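Local coordinates for protein ribonucleoside-diphosphate reductase subunit beta (Streptococcus sanguinis, PDB 4N83) that probably serves as the metal-cofactor-bearing small subunit of a class Ib ribonucleotide reductase, helping convert ribonucleotides into the deoxyribonucleotides needed for DNA synthesis, at residues E23-Q28 with S192-Y197. Sequence-based numbering, arbitrary orientation.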
# COMPACT_ATOMS: atom_id res chain seq x y z
N GLU A 23 9.68 1.33 9.77
CA GLU A 23 9.50 2.30 10.85
C GLU A 23 9.44 3.73 10.31
O GLU A 23 8.47 4.44 10.54
CB GLU A 23 10.62 2.19 11.88
CG GLU A 23 10.47 1.03 12.85
CD GLU A 23 11.63 0.91 13.82
OE1 GLU A 23 12.71 1.48 13.55
OE2 GLU A 23 11.46 0.24 14.86
N LYS A 24 10.49 4.12 9.60
CA LYS A 24 10.63 5.49 9.09
C LYS A 24 9.47 5.89 8.19
O LYS A 24 8.91 6.97 8.35
CB LYS A 24 11.96 5.65 8.35
CG LYS A 24 12.17 7.05 7.77
CD LYS A 24 13.63 7.47 7.83
CE LYS A 24 14.02 7.95 9.22
NZ LYS A 24 15.42 8.45 9.27
N LEU A 25 9.12 5.03 7.24
CA LEU A 25 8.07 5.34 6.27
C LEU A 25 6.69 5.40 6.91
O LEU A 25 5.90 6.29 6.60
CB LEU A 25 8.08 4.34 5.11
CG LEU A 25 9.21 4.48 4.10
CD1 LEU A 25 9.34 3.23 3.25
CD2 LEU A 25 9.01 5.71 3.22
N THR A 26 6.39 4.46 7.80
CA THR A 26 5.12 4.46 8.53
C THR A 26 5.01 5.67 9.45
O THR A 26 3.93 6.26 9.58
CB THR A 26 4.94 3.17 9.36
OG1 THR A 26 6.10 2.95 10.17
CG2 THR A 26 4.72 1.97 8.44
N GLU A 27 6.11 6.04 10.10
CA GLU A 27 6.18 7.27 10.88
C GLU A 27 6.05 8.51 9.99
O GLU A 27 5.57 9.55 10.43
CB GLU A 27 7.48 7.33 11.68
CG GLU A 27 7.52 6.41 12.90
CD GLU A 27 8.86 6.44 13.62
OE1 GLU A 27 9.89 6.75 12.98
OE2 GLU A 27 8.88 6.14 14.83
N GLN A 28 6.48 8.38 8.73
CA GLN A 28 6.34 9.45 7.74
C GLN A 28 5.03 9.35 6.94
O GLN A 28 4.99 9.70 5.76
CB GLN A 28 7.53 9.44 6.77
CG GLN A 28 8.83 9.97 7.36
CD GLN A 28 9.98 9.92 6.37
OE1 GLN A 28 9.77 9.84 5.16
NE2 GLN A 28 11.21 9.98 6.88
N SER A 192 13.02 10.53 -0.82
CA SER A 192 14.41 10.48 -0.37
C SER A 192 14.72 9.13 0.29
O SER A 192 15.80 8.58 0.10
CB SER A 192 14.70 11.63 0.60
OG SER A 192 16.06 11.62 1.00
N VAL A 193 13.76 8.62 1.05
CA VAL A 193 13.89 7.33 1.73
C VAL A 193 13.68 6.15 0.76
O VAL A 193 14.32 5.11 0.91
CB VAL A 193 12.91 7.20 2.92
CG1 VAL A 193 13.04 5.85 3.60
CG2 VAL A 193 13.15 8.32 3.92
N HIS A 194 12.79 6.32 -0.21
CA HIS A 194 12.55 5.28 -1.22
C HIS A 194 13.80 5.02 -2.05
O HIS A 194 14.19 3.86 -2.25
CB HIS A 194 11.39 5.67 -2.16
CG HIS A 194 10.05 5.66 -1.50
ND1 HIS A 194 9.00 6.44 -1.93
CD2 HIS A 194 9.59 4.96 -0.43
CE1 HIS A 194 7.95 6.22 -1.17
NE2 HIS A 194 8.28 5.33 -0.25
N GLY A 195 14.42 6.09 -2.54
CA GLY A 195 15.66 5.99 -3.30
C GLY A 195 16.76 5.28 -2.53
O GLY A 195 17.44 4.42 -3.09
N THR A 196 16.91 5.62 -1.26
CA THR A 196 17.91 5.00 -0.39
C THR A 196 17.65 3.50 -0.21
O THR A 196 18.58 2.70 -0.27
CB THR A 196 17.94 5.67 0.99
OG1 THR A 196 18.12 7.08 0.83
CG2 THR A 196 19.08 5.11 1.84
N TYR A 197 16.39 3.14 0.02
CA TYR A 197 16.02 1.75 0.26
C TYR A 197 16.10 0.90 -1.00
O TYR A 197 16.68 -0.19 -0.98
CB TYR A 197 14.61 1.65 0.84
CG TYR A 197 14.21 0.24 1.23
CD1 TYR A 197 14.94 -0.47 2.19
CD2 TYR A 197 13.11 -0.38 0.66
CE1 TYR A 197 14.59 -1.75 2.55
CE2 TYR A 197 12.74 -1.67 1.02
CZ TYR A 197 13.49 -2.35 1.97
OH TYR A 197 13.13 -3.63 2.33
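The imidazole of His194, a ligand of one of the two manganese ions, meets Leu25 obliquely: methyl CD2 of Leu25 is 3.6 Å from NE2 of His194 and 3.8 Å from its CD2, and the second methyl, Leu25 CD1, stands 4.1 Å from His194 CD2. All of this falls on the NE2–CD2 side of the ring. ND1 lies close to OE1 of Glu191, another ligand of that ion, and Ile93 of helix 84-111 also packs on the ring. The other flat group, the amide of Gln28, rests against methyl CG2 of Val193.

Val193 completes the apolar junction. Its CG1, anti to the backbone N (chi1 179°), is 4.1 Å from Leu25 CD2, the two side chains pointing opposite ways as they pass. CG2 turns instead to Gln28 and to the aliphatic part of Lys24, whose CD comes within 4.0 Å of Val193 CG2.

The axes of the helical pieces 23-27 and 192-197 stay 11.0 Å apart and run nearly antiparallel (161°), so that between 23-28 and 192-197 the contact is made by side chains. Nearby, Tyr197 OH ties helix 178-206 to helix 16-27 through a hydrogen bond to Asp18.

No hydrogen bond joins the two segments. Across this contact the ring of His194 meets only the methyls of Leu25, within the ferritin-like helical bundle of the ribonucleotide reductase small chain, while its ND1 lies by Glu191 at the metal site.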